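Local coordinates for protein endoglucanase E (Clostridium thermocellum, PDB 2WAO) that is a cellulose-degrading endo-1,4-beta-glucanase whose esterase domain binds cello-oligosaccharide and probably deacetylates plant cell-wall polysaccharides, at residues I11-R16 / N23-A28; T238-L243 / T277-D282; E246-R249 / H255-C258. All coordinates share one frame; numbering follows the deposited sequence.

Contact 1: I11-R16 / N23-A28; sequences ILYNGR and NGPKCA. With FMT (formic acid), chain L.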
ATOM      1  N   ILE A  11      18.305 -11.853   2.151  1.00 13.12           N
ATOM      2  CA  ILE A  11      17.289 -10.877   2.654  1.00 12.96           C
ATOM      3  C   ILE A  11      16.239 -10.669   1.559  1.00 12.74           C
ATOM      4  O   ILE A  11      16.592 -10.472   0.381  1.00 12.00           O
ATOM      5  CB  ILE A  11      17.949  -9.516   3.040  1.00 12.52           C
ATOM      6  CG1 ILE A  11      18.936  -9.716   4.220  1.00 13.57           C
ATOM      7  CG2 ILE A  11      16.857  -8.452   3.382  1.00 12.36           C
ATOM      8  CD1 ILE A  11      19.524  -8.450   4.753  1.00 15.59           C
ATOM      9  N   LEU A  12      14.961 -10.701   1.931  1.00 12.36           N
ATOM     10  CA  LEU A  12      13.909 -10.402   0.966  1.00 13.42           C
ATOM     11  C   LEU A  12      13.493  -8.952   1.036  1.00 12.86           C
ATOM     12  O   LEU A  12      13.158  -8.441   2.115  1.00 11.69           O
ATOM     13  CB  LEU A  12      12.682 -11.264   1.219  1.00 13.86           C
ATOM     14  CG  LEU A  12      12.845 -12.764   1.090  1.00 16.19           C
ATOM     15  CD1 LEU A  12      11.461 -13.377   1.232  1.00 17.59           C
ATOM     16  CD2 LEU A  12      13.524 -13.147  -0.267  1.00 18.05           C
ATOM     17  N   TYR A  13      13.504  -8.295  -0.111  1.00 12.05           N
ATOM     18  CA  TYR A  13      13.158  -6.878  -0.158  1.00 12.60           C
ATOM     19  C   TYR A  13      11.769  -6.845  -0.843  1.00 12.10           C
ATOM     20  O   TYR A  13      11.673  -6.934  -2.066  1.00 11.90           O
ATOM     21  CB  TYR A  13      14.241  -6.090  -0.903  1.00 14.35           C
ATOM     22  CG  TYR A  13      15.523  -5.950  -0.094  1.00 15.32           C
ATOM     23  CD1 TYR A  13      15.649  -4.964   0.885  1.00 17.32           C
ATOM     24  CD2 TYR A  13      16.607  -6.821  -0.295  1.00 19.05           C
ATOM     25  CE1 TYR A  13      16.816  -4.845   1.664  1.00 17.60           C
ATOM     26  CE2 TYR A  13      17.791  -6.691   0.474  1.00 16.50           C
ATOM     27  CZ  TYR A  13      17.880  -5.709   1.443  1.00 19.27           C
ATOM     28  OH  TYR A  13      19.046  -5.569   2.211  1.00 19.17           O
ATOM     29  N   ASN A  14      10.701  -6.769  -0.043  1.00 10.14           N
ATOM     30  CA  ASN A  14       9.326  -6.864  -0.521  1.00  9.34           C
ATOM     31  C   ASN A  14       8.738  -5.493  -0.850  1.00  8.37           C
ATOM     32  O   ASN A  14       8.303  -4.796   0.036  1.00  7.20           O
ATOM     33  CB  ASN A  14       8.446  -7.495   0.557  1.00  9.30           C
ATOM     34  CG  ASN A  14       8.810  -8.934   0.829  1.00 13.58           C
ATOM     35  OD1 ASN A  14       9.177  -9.662  -0.105  1.00 15.71           O
ATOM     36  ND2 ASN A  14       8.735  -9.354   2.100  1.00 11.95           N
ATOM     37  N   GLY A  15       8.744  -5.120  -2.120  1.00  7.26           N
ATOM     38  CA  GLY A  15       8.332  -3.798  -2.511  1.00  6.21           C
ATOM     39  C   GLY A  15       9.078  -3.393  -3.767  1.00  5.98           C
ATOM     40  O   GLY A  15       9.807  -4.220  -4.407  1.00  7.24           O
ATOM     41  N   ARG A  16       8.891  -2.141  -4.126  1.00  5.08           N
ATOM     42  CA  ARG A  16       9.687  -1.491  -5.153  1.00  5.72           C
ATOM     43  C   ARG A  16      10.936  -0.923  -4.518  1.00  6.06           C
ATOM     44  O   ARG A  16      10.887   0.080  -3.782  1.00  5.37           O
ATOM     45  CB  ARG A  16       8.894  -0.397  -5.911  1.00  5.34           C
ATOM     46  CG  ARG A  16       7.700  -0.964  -6.702  1.00  5.85           C
ATOM     47  CD  ARG A  16       7.086   0.157  -7.498  1.00  2.94           C
ATOM     48  NE  ARG A  16       5.960  -0.275  -8.330  1.00  4.60           N
ATOM     49  CZ  ARG A  16       5.359   0.558  -9.161  1.00  2.74           C
ATOM     50  NH1 ARG A  16       5.810   1.808  -9.242  1.00  5.05           N
ATOM     51  NH2 ARG A  16       4.321   0.158  -9.909  1.00  3.75           N
ATOM     52  N   ASN A  23      25.674   1.250  -0.775  1.00 18.35           N
ATOM     53  CA  ASN A  23      25.473   1.390   0.681  1.00 18.04           C
ATOM     54  C   ASN A  23      24.168   0.773   1.218  1.00 16.49           C
ATOM     55  O   ASN A  23      24.068   0.451   2.389  1.00 16.25           O
ATOM     56  CB  ASN A  23      25.517   2.861   1.091  1.00 19.21           C
ATOM     57  CG  ASN A  23      26.935   3.416   1.184  1.00 23.02           C
ATOM     58  OD1 ASN A  23      27.192   4.524   0.735  1.00 29.00           O
ATOM     59  ND2 ASN A  23      27.846   2.656   1.758  1.00 24.95           N
ATOM     60  N   GLY A  24      23.163   0.608   0.366  1.00 14.41           N
ATOM     61  CA  GLY A  24      21.917  -0.010   0.837  1.00 12.83           C
ATOM     62  C   GLY A  24      20.740   0.308  -0.067  1.00 11.47           C
ATOM     63  O   GLY A  24      20.715   1.380  -0.693  1.00 11.91           O
ATOM     64  N   PRO A  25      19.783  -0.623  -0.149  1.00 10.77           N
ATOM     65  CA  PRO A  25      18.572  -0.499  -0.962  1.00 10.65           C
ATOM     66  C   PRO A  25      17.719   0.635  -0.449  1.00 10.39           C
ATOM     67  O   PRO A  25      17.733   0.913   0.761  1.00 10.53           O
ATOM     68  CB  PRO A  25      17.851  -1.826  -0.754  1.00 10.54           C
ATOM     69  CG  PRO A  25      18.872  -2.752  -0.233  1.00 10.79           C
ATOM     70  CD  PRO A  25      19.832  -1.917   0.552  1.00 10.29           C
ATOM     71  N   LYS A  26      17.041   1.305  -1.383  1.00 10.39           N
ATOM     72  CA  LYS A  26      16.194   2.440  -1.108  1.00  9.11           C
ATOM     73  C   LYS A  26      14.777   2.117  -1.514  1.00  9.57           C
ATOM     74  O   LYS A  26      14.557   1.377  -2.476  1.00  7.90           O
ATOM     75  CB  LYS A  26      16.641   3.643  -1.925  1.00 10.70           C
ATOM     76  CG  LYS A  26      18.020   4.185  -1.568  1.00 11.75           C
ATOM     77  CD  LYS A  26      18.171   5.535  -2.226  1.00 18.54           C
ATOM     78  CE  LYS A  26      19.531   5.609  -2.824  1.00 24.09           C
ATOM     79  NZ  LYS A  26      19.796   6.947  -3.421  1.00 26.64           N
ATOM     80  N   CYS A  27      13.816   2.661  -0.761  1.00  8.22           N
ATOM     81  CA  CYS A  27      12.392   2.422  -1.051  1.00  7.93           C
ATOM     82  C   CYS A  27      11.580   3.633  -0.587  1.00  8.48           C
ATOM     83  O   CYS A  27      12.102   4.505   0.141  1.00 10.61           O
ATOM     84  CB  CYS A  27      11.863   1.154  -0.400  1.00  7.05           C
ATOM     85  SG  CYS A  27      11.743   1.328   1.357  1.00 10.58           S
ATOM     86  N   ALA A  28      10.324   3.696  -1.033  1.00  6.38           N
ATOM     87  CA  ALA A  28       9.482   4.858  -0.745  1.00  6.18           C
ATOM     88  C   ALA A  28       8.049   4.445  -0.429  1.00  5.26           C
ATOM     89  O   ALA A  28       7.441   4.936   0.522  1.00  4.54           O
ATOM     90  CB  ALA A  28       9.490   5.815  -1.908  1.00  6.60           C
TER
HETATM   91  C   FMT L1349       8.432  -9.002  -3.432  1.00 31.53           C
HETATM   92  O1  FMT L1349       8.445  -7.826  -3.829  1.00 30.06           O
HETATM   93  O2  FMT L1349       7.636  -9.487  -2.604  1.00 31.19           O
HETATM   94  O   HOH W   1       9.494   2.247  -3.256  1.00  7.01           O

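Contact 2: T238-L243 / T277-D282; sequences TAYKNL and TEVVND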
ATOM      1  N   THR A 238     -12.266   8.399 -19.133  1.00  7.04           N
ATOM      2  CA  THR A 238     -11.071   8.209 -20.000  1.00  7.95           C
ATOM      3  C   THR A 238      -9.781   7.966 -19.179  1.00  6.41           C
ATOM      4  O   THR A 238      -8.977   7.131 -19.541  1.00  6.78           O
ATOM      5  CB  THR A 238     -10.943   9.391 -21.007  1.00  9.96           C
ATOM      6  OG1 THR A 238     -12.100   9.393 -21.862  1.00 10.23           O
ATOM      7  CG2 THR A 238      -9.692   9.245 -21.876  1.00 10.22           C
ATOM      8  N   ALA A 239      -9.620   8.702 -18.081  1.00  6.40           N
ATOM      9  CA  ALA A 239      -8.458   8.619 -17.198  1.00  5.28           C
ATOM     10  C   ALA A 239      -8.420   7.220 -16.568  1.00  5.65           C
ATOM     11  O   ALA A 239      -7.361   6.606 -16.466  1.00  4.35           O
ATOM     12  CB  ALA A 239      -8.502   9.735 -16.103  1.00  5.10           C
ATOM     13  N   TYR A 240      -9.595   6.735 -16.126  1.00  4.78           N
ATOM     14  CA  TYR A 240      -9.663   5.429 -15.488  1.00  4.33           C
ATOM     15  C   TYR A 240      -9.317   4.337 -16.507  1.00  4.82           C
ATOM     16  O   TYR A 240      -8.496   3.471 -16.229  1.00  4.81           O
ATOM     17  CB  TYR A 240     -11.055   5.211 -14.827  1.00  3.91           C
ATOM     18  CG  TYR A 240     -11.011   4.253 -13.627  1.00  5.35           C
ATOM     19  CD1 TYR A 240     -11.478   4.647 -12.376  1.00  6.23           C
ATOM     20  CD2 TYR A 240     -10.505   2.944 -13.749  1.00  8.43           C
ATOM     21  CE1 TYR A 240     -11.441   3.812 -11.274  1.00  5.96           C
ATOM     22  CE2 TYR A 240     -10.441   2.089 -12.618  1.00  6.33           C
ATOM     23  CZ  TYR A 240     -10.899   2.531 -11.402  1.00  3.58           C
ATOM     24  OH  TYR A 240     -10.854   1.673 -10.311  1.00  5.41           O
ATOM     25  N   LYS A 241      -9.917   4.412 -17.702  1.00  4.58           N
ATOM     26  CA  LYS A 241      -9.581   3.506 -18.802  1.00  5.08           C
ATOM     27  C   LYS A 241      -8.081   3.537 -19.158  1.00  4.99           C
ATOM     28  O   LYS A 241      -7.510   2.483 -19.376  1.00  4.33           O
ATOM     29  CB  LYS A 241     -10.445   3.780 -20.041  1.00  4.65           C
ATOM     30  CG  LYS A 241     -11.897   3.406 -19.801  1.00  5.06           C
ATOM     31  CD  LYS A 241     -12.770   3.757 -20.984  1.00  4.57           C
ATOM     32  CE  LYS A 241     -14.183   3.161 -20.835  1.00  7.99           C
ATOM     33  NZ  LYS A 241     -15.085   3.469 -22.015  1.00  8.23           N
ATOM     34  N   ASN A 242      -7.478   4.714 -19.184  1.00  4.11           N
ATOM     35  CA  ASN A 242      -6.038   4.862 -19.454  0.50  5.50           C
ATOM     36  C   ASN A 242      -5.218   4.049 -18.459  1.00  4.71           C
ATOM     37  O   ASN A 242      -4.258   3.355 -18.824  1.00  5.45           O
ATOM     38  CB  ASN A 242      -5.633   6.331 -19.299  0.50  5.61           C
ATOM     39  CG  ASN A 242      -5.959   7.174 -20.510  0.50 10.18           C
ATOM     40  OD1 ASN A 242      -6.179   6.669 -21.615  0.50 12.73           O
ATOM     41  ND2 ASN A 242      -5.965   8.488 -20.308  0.50 10.96           N
ATOM     42  N   LEU A 243      -5.616   4.153 -17.177  1.00  3.52           N
ATOM     43  CA  LEU A 243      -4.921   3.465 -16.093  1.00  4.59           C
ATOM     44  C   LEU A 243      -5.042   1.938 -16.263  1.00  3.84           C
ATOM     45  O   LEU A 243      -4.034   1.241 -16.231  1.00  3.04           O
ATOM     46  CB  LEU A 243      -5.425   3.927 -14.694  1.00  3.31           C
ATOM     47  CG  LEU A 243      -4.814   3.114 -13.536  1.00  4.03           C
ATOM     48  CD1 LEU A 243      -3.249   3.221 -13.545  1.00  5.74           C
ATOM     49  CD2 LEU A 243      -5.470   3.536 -12.221  1.00  4.08           C
ATOM     50  N   THR A 277     -18.416   1.772 -12.650  1.00  4.73           N
ATOM     51  CA  THR A 277     -19.049   0.551 -13.152  1.00  4.40           C
ATOM     52  C   THR A 277     -19.160   0.655 -14.677  1.00  6.09           C
ATOM     53  O   THR A 277     -19.114  -0.368 -15.361  1.00  5.94           O
ATOM     54  CB  THR A 277     -20.454   0.274 -12.525  1.00  5.08           C
ATOM     55  OG1 THR A 277     -21.280   1.418 -12.758  1.00  4.86           O
ATOM     56  CG2 THR A 277     -20.362  -0.021 -11.007  1.00  3.21           C
ATOM     57  N   GLU A 278     -19.300   1.875 -15.211  1.00  5.88           N
ATOM     58  CA  GLU A 278     -19.316   2.056 -16.680  1.00  8.47           C
ATOM     59  C   GLU A 278     -17.964   1.618 -17.265  1.00  6.30           C
ATOM     60  O   GLU A 278     -17.904   0.907 -18.276  1.00  7.48           O
ATOM     61  CB  GLU A 278     -19.656   3.498 -17.059  1.00  7.90           C
ATOM     62  CG  GLU A 278     -19.714   3.737 -18.565  1.00 16.30           C
ATOM     63  CD  GLU A 278     -20.330   5.102 -18.915  1.00 18.39           C
ATOM     64  OE1 GLU A 278     -21.459   5.419 -18.417  1.00 20.43           O
ATOM     65  OE2 GLU A 278     -19.645   5.859 -19.668  1.00 25.93           O
ATOM     66  N   VAL A 279     -16.892   2.029 -16.606  1.00  5.12           N
ATOM     67  CA  VAL A 279     -15.534   1.623 -16.999  1.00  5.47           C
ATOM     68  C   VAL A 279     -15.404   0.101 -17.040  1.00  5.22           C
ATOM     69  O   VAL A 279     -14.949  -0.471 -18.051  1.00  5.20           O
ATOM     70  CB  VAL A 279     -14.455   2.297 -16.089  1.00  5.46           C
ATOM     71  CG1 VAL A 279     -13.114   1.643 -16.328  1.00  7.02           C
ATOM     72  CG2 VAL A 279     -14.393   3.826 -16.348  1.00  7.03           C
ATOM     73  N   VAL A 280     -15.835  -0.588 -15.969  1.00  4.42           N
ATOM     74  CA  VAL A 280     -15.706  -2.030 -15.899  1.00  3.90           C
ATOM     75  C   VAL A 280     -16.558  -2.712 -16.984  1.00  4.11           C
ATOM     76  O   VAL A 280     -16.077  -3.597 -17.698  1.00  4.01           O
ATOM     77  CB  VAL A 280     -16.066  -2.589 -14.469  1.00  3.54           C
ATOM     78  CG1 VAL A 280     -16.151  -4.067 -14.481  1.00  4.42           C
ATOM     79  CG2 VAL A 280     -15.054  -2.117 -13.413  1.00  4.32           C
ATOM     80  N   ASN A 281     -17.820  -2.322 -17.081  1.00  4.92           N
ATOM     81  CA  ASN A 281     -18.693  -2.866 -18.119  1.00  6.67           C
ATOM     82  C   ASN A 281     -18.144  -2.640 -19.548  1.00  6.97           C
ATOM     83  O   ASN A 281     -18.262  -3.531 -20.351  1.00  7.44           O
ATOM     84  CB  ASN A 281     -20.115  -2.305 -17.992  1.00  6.26           C
ATOM     85  CG  ASN A 281     -20.857  -2.882 -16.790  1.00  8.92           C
ATOM     86  OD1 ASN A 281     -21.596  -2.176 -16.116  1.00 13.34           O
ATOM     87  ND2 ASN A 281     -20.677  -4.148 -16.542  1.00 10.07           N
ATOM     88  N   ASP A 282     -17.570  -1.471 -19.830  1.00  6.83           N
ATOM     89  CA  ASP A 282     -16.963  -1.194 -21.147  1.00  7.66           C
ATOM     90  C   ASP A 282     -15.740  -2.091 -21.371  1.00  7.12           C
ATOM     91  O   ASP A 282     -15.562  -2.644 -22.462  1.00  5.99           O
ATOM     92  CB  ASP A 282     -16.485   0.269 -21.251  1.00  8.82           C
ATOM     93  CG  ASP A 282     -17.629   1.272 -21.430  1.00 14.30           C
ATOM     94  OD1 ASP A 282     -18.810   0.835 -21.470  1.00 16.90           O
ATOM     95  OD2 ASP A 282     -17.336   2.500 -21.536  1.00 16.99           O
TER

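Contact 3: E246-R249 / H255-C258; sequences EVRR and HIFC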
ATOM      1  N   GLU A 246      -2.846   0.727 -19.032  1.00  5.00           N
ATOM      2  CA  GLU A 246      -1.444   0.681 -18.545  1.00  5.37           C
ATOM      3  C   GLU A 246      -1.167  -0.572 -17.723  1.00  5.57           C
ATOM      4  O   GLU A 246      -0.145  -1.291 -17.928  1.00  4.14           O
ATOM      5  CB  GLU A 246      -1.151   1.905 -17.716  1.00  7.82           C
ATOM      6  CG  GLU A 246       0.301   2.066 -17.359  1.00 10.28           C
ATOM      7  CD  GLU A 246       1.083   2.701 -18.517  1.00 21.03           C
ATOM      8  OE1 GLU A 246       0.482   3.330 -19.436  1.00 22.20           O
ATOM      9  OE2 GLU A 246       2.308   2.549 -18.509  1.00 24.71           O
ATOM     10  N   VAL A 247      -2.095  -0.900 -16.822  1.00  5.16           N
ATOM     11  CA  VAL A 247      -1.915  -2.031 -15.935  1.00  4.03           C
ATOM     12  C   VAL A 247      -1.932  -3.293 -16.811  1.00  5.48           C
ATOM     13  O   VAL A 247      -1.118  -4.172 -16.651  1.00  5.11           O
ATOM     14  CB  VAL A 247      -3.058  -2.074 -14.868  1.00  4.27           C
ATOM     15  CG1 VAL A 247      -3.032  -3.435 -14.086  1.00  3.19           C
ATOM     16  CG2 VAL A 247      -2.899  -0.890 -13.862  1.00  2.49           C
ATOM     17  N   ARG A 248      -2.889  -3.363 -17.736  1.00  5.33           N
ATOM     18  CA  ARG A 248      -3.039  -4.521 -18.620  1.00  5.48           C
ATOM     19  C   ARG A 248      -1.801  -4.704 -19.535  1.00  7.32           C
ATOM     20  O   ARG A 248      -1.391  -5.860 -19.856  1.00  6.82           O
ATOM     21  CB  ARG A 248      -4.358  -4.355 -19.412  1.00  4.83           C
ATOM     22  CG  ARG A 248      -4.605  -5.423 -20.483  1.00  6.72           C
ATOM     23  CD  ARG A 248      -4.740  -6.842 -19.924  1.00  7.08           C
ATOM     24  NE  ARG A 248      -5.946  -7.089 -19.106  1.00  7.90           N
ATOM     25  CZ  ARG A 248      -5.928  -7.640 -17.884  1.00  8.51           C
ATOM     26  NH1 ARG A 248      -4.777  -7.971 -17.286  1.00  7.43           N
ATOM     27  NH2 ARG A 248      -7.062  -7.886 -17.242  1.00  5.42           N
ATOM     28  N   ARG A 249      -1.216  -3.585 -19.944  1.00  7.68           N
ATOM     29  CA  ARG A 249      -0.021  -3.643 -20.806  1.00  9.53           C
ATOM     30  C   ARG A 249       1.175  -4.168 -19.997  1.00  8.96           C
ATOM     31  O   ARG A 249       1.960  -4.973 -20.509  1.00 10.03           O
ATOM     32  CB  ARG A 249       0.275  -2.291 -21.438  1.00  8.50           C
ATOM     33  CG  ARG A 249       1.134  -2.355 -22.692  1.00 12.22           C
ATOM     34  CD  ARG A 249       1.318  -0.977 -23.332  1.00 13.83           C
ATOM     35  NE  ARG A 249       0.074  -0.229 -23.334  1.00 13.66           N
ATOM     36  CZ  ARG A 249      -0.212   0.794 -22.529  1.00 14.90           C
ATOM     37  NH1 ARG A 249       0.713   1.272 -21.681  1.00 14.46           N
ATOM     38  NH2 ARG A 249      -1.413   1.353 -22.622  1.00 13.53           N
ATOM     39  N   HIS A 255      -5.707 -10.250 -12.978  1.00  5.86           N
ATOM     40  CA  HIS A 255      -7.120  -9.969 -12.661  1.00  4.70           C
ATOM     41  C   HIS A 255      -7.172  -8.577 -12.035  1.00  5.42           C
ATOM     42  O   HIS A 255      -6.473  -8.325 -11.030  1.00  5.92           O
ATOM     43  CB  HIS A 255      -7.647 -10.994 -11.672  1.00  5.04           C
ATOM     44  CG  HIS A 255      -7.674 -12.399 -12.208  1.00  4.59           C
ATOM     45  ND1 HIS A 255      -8.837 -12.989 -12.648  1.00  8.67           N
ATOM     46  CD2 HIS A 255      -6.691 -13.315 -12.392  1.00  7.17           C
ATOM     47  CE1 HIS A 255      -8.579 -14.220 -13.062  1.00  7.34           C
ATOM     48  NE2 HIS A 255      -7.279 -14.446 -12.918  1.00  8.88           N
ATOM     49  N   ILE A 256      -7.988  -7.682 -12.602  1.00  3.12           N
ATOM     50  CA  ILE A 256      -7.971  -6.262 -12.139  1.00  4.24           C
ATOM     51  C   ILE A 256      -9.288  -5.962 -11.399  1.00  4.48           C
ATOM     52  O   ILE A 256     -10.384  -6.115 -11.984  1.00  5.83           O
ATOM     53  CB  ILE A 256      -7.773  -5.259 -13.319  1.00  4.43           C
ATOM     54  CG1 ILE A 256      -6.433  -5.560 -14.042  1.00  4.84           C
ATOM     55  CG2 ILE A 256      -7.832  -3.759 -12.817  1.00  4.81           C
ATOM     56  CD1 ILE A 256      -6.234  -4.734 -15.362  1.00  3.97           C
ATOM     57  N   PHE A 257      -9.181  -5.518 -10.144  1.00  3.17           N
ATOM     58  CA  PHE A 257     -10.378  -5.215  -9.302  1.00  3.97           C
ATOM     59  C   PHE A 257     -10.486  -3.721  -9.120  1.00  4.87           C
ATOM     60  O   PHE A 257      -9.563  -3.099  -8.556  1.00  4.71           O
ATOM     61  CB  PHE A 257     -10.245  -5.936  -7.947  1.00  3.93           C
ATOM     62  CG  PHE A 257     -10.376  -7.412  -8.068  1.00  3.48           C
ATOM     63  CD1 PHE A 257     -11.626  -8.030  -7.861  1.00  6.01           C
ATOM     64  CD2 PHE A 257      -9.255  -8.203  -8.364  1.00  5.49           C
ATOM     65  CE1 PHE A 257     -11.756  -9.414  -7.974  1.00  7.92           C
ATOM     66  CE2 PHE A 257      -9.386  -9.585  -8.489  1.00  5.25           C
ATOM     67  CZ  PHE A 257     -10.617 -10.191  -8.295  1.00  6.05           C
ATOM     68  N   CYS A 258     -11.562  -3.145  -9.655  1.00  4.49           N
ATOM     69  CA  CYS A 258     -11.810  -1.681  -9.598  1.00  5.10           C
ATOM     70  C   CYS A 258     -12.788  -1.360  -8.466  1.00  4.84           C
ATOM     71  O   CYS A 258     -13.931  -1.873  -8.459  1.00  5.15           O
ATOM     72  CB  CYS A 258     -12.396  -1.205 -10.931  1.00  6.17           C
ATOM     73  SG  CYS A 258     -11.268  -1.486 -12.295  1.00  6.37           S
TER

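Contact 1: I11-R16 / N23-A28
Pro-25 sets the CG corner of its ring over one face of Tyr-13. CG lies 3.9 Å from the centroid of the Tyr-13 ring and 29° off the ring normal, a CH-pi contact. The closest carbons are Tyr-13 CE1 and Pro-25 CG at 3.5 Å, and CZ of the tyrosine is just as near, so the proline corner is displaced from the ring centre toward the CE1-CZ bond. The two side chains cross at about a right angle. A chi1 of -72° places the tyrosine CG opposite the carbonyl carbon, and the ring reaches over the gap between the segments. Ile-11 CG2 covers the other face, 3.4 Å above the plane and shifted toward the rim, which leaves the ring sandwiched between isoleucine and proline. Phe-17 meets Tyr-13 edge-to-face.

Toward Arg-16 and Cys-27 the backbones come closer. Cys-27 CB packs 3.7 Å from Arg-16 O, and that carbonyl oxygen accepts a hydrogen bond of 2.6 Å from a water, which in turn accepts one from Ala-28 N; this water links the two segments. The Arg-16 side chain leads away to Tyr-196 O and Tyr-198 O, to a salt bridge with Glu-126 and to a cation-pi contact with Trp-207. O1 of a formic acid molecule, probably from the crystallisation liquor, accepts a hydrogen bond of 3.2 Å from Gly-15 N. Strands 12-14 and 26-27 belong to different antiparallel sheets, and side-chain packing between two such sheets is characteristic of a beta-sandwich, here the N-terminal domain of a family 2 carbohydrate esterase.

Contact 2: T238-L243 / T277-D282
Lys-241 leans across to helix 277-282 alongside Val-279 and ends on Asp-282. Its CB is directed neither at the partner helix nor away from it; chi1 of -68° turns CG into the space between the helices, where it touches Val-279 CG1 at 4.1 Å, the two side chains sliding past each other in opposite directions. Beyond CG the chain is fully extended and carries Lys-241 CE to 3.3 Å from Asp-282 OD2, with Asp-282 CB also close by. NZ then forms a salt bridge with OD2 of Asp-282, meeting that side chain at about a right angle. The modelled separation of Lys-241 NZ and Asp-282 OD2, 2.5 Å, is very short, and its exact length is doubtful. OD1 of the same carboxylate pairs with Arg-285, so Asp-282 probably balances two positive charges.

The axes of these helical segments come within 9.9 Å at a crossing angle of -48°, as two helices covering the same face of the parallel sheet in the three-layered alpha/beta SGNH hydrolase fold; strand 255-260 connects them in the chain. Beneath the lysine, toward the sheet, Val-279 spreads its two methyls against Tyr-240: CG2 meets Tyr-240 CB at 3.9 Å, while CG1 approaches CD2 obliquely at the same distance. Val-237 and Ile-244 of helix 233-250 also touch this valine.

Contact 3: E246-R249 / H255-C258
Ile-256 and Val-247 reach toward each other tip to tip, with Ile-256 CD1 lying 3.7 Å from Val-247 CG1. Both side chains are buried, and this is the dense part of the contact. The same CD1 methyl also lies under one face of the Arg-248 guanidinium, 3.7 Å from its plane and offset toward the rim, with NH2 the nearest atom at 3.8 Å. Bends at chi2 (63°) and chi3 (68°) fold the arginine back over the isoleucine. Its flat head is fixed by polar partners: NE bridges to Asp-288, and NH1 bonds to the carbonyls of Tyr-251 and Ala-254.

The outer side of the helix is looser. There Arg-249, exposed, makes a salt bridge one turn back to Glu-246, its NH1 standing 3.1 Å from OE1; the carboxylate oxygen lies in the guanidinium plane but is itself met from above its own plane.

Segment 246-249 lies in the last turn of helix 233-250, which packs on one face of the parallel sheet, over strand 255-260. Ile-256 points into that interface beside Ile-244 and Ile-219, whereas Phe-257 turns to the opposite face, against helix 313-331.

Contacts 2 and 3 adjoin each other, their centres about 10 Å apart: both use helix 233-250, and contact 3 is nested within the loop that contact 2 closes. They meet at Cys-258, whose CB lies 3.3 Å from Tyr-240 OH and 3.7 Å from Val-280 CG2. Contact 1 lies in the N-terminal beta domain, its centre about 33 Å from that of contact 2 and about 25 Å from that of contact 3. None of the contacting residues lines the glycan pocket, but strand 255-260 and helix 266-285 are joined by the loop carrying Met-263 and Trp-265, both of which do.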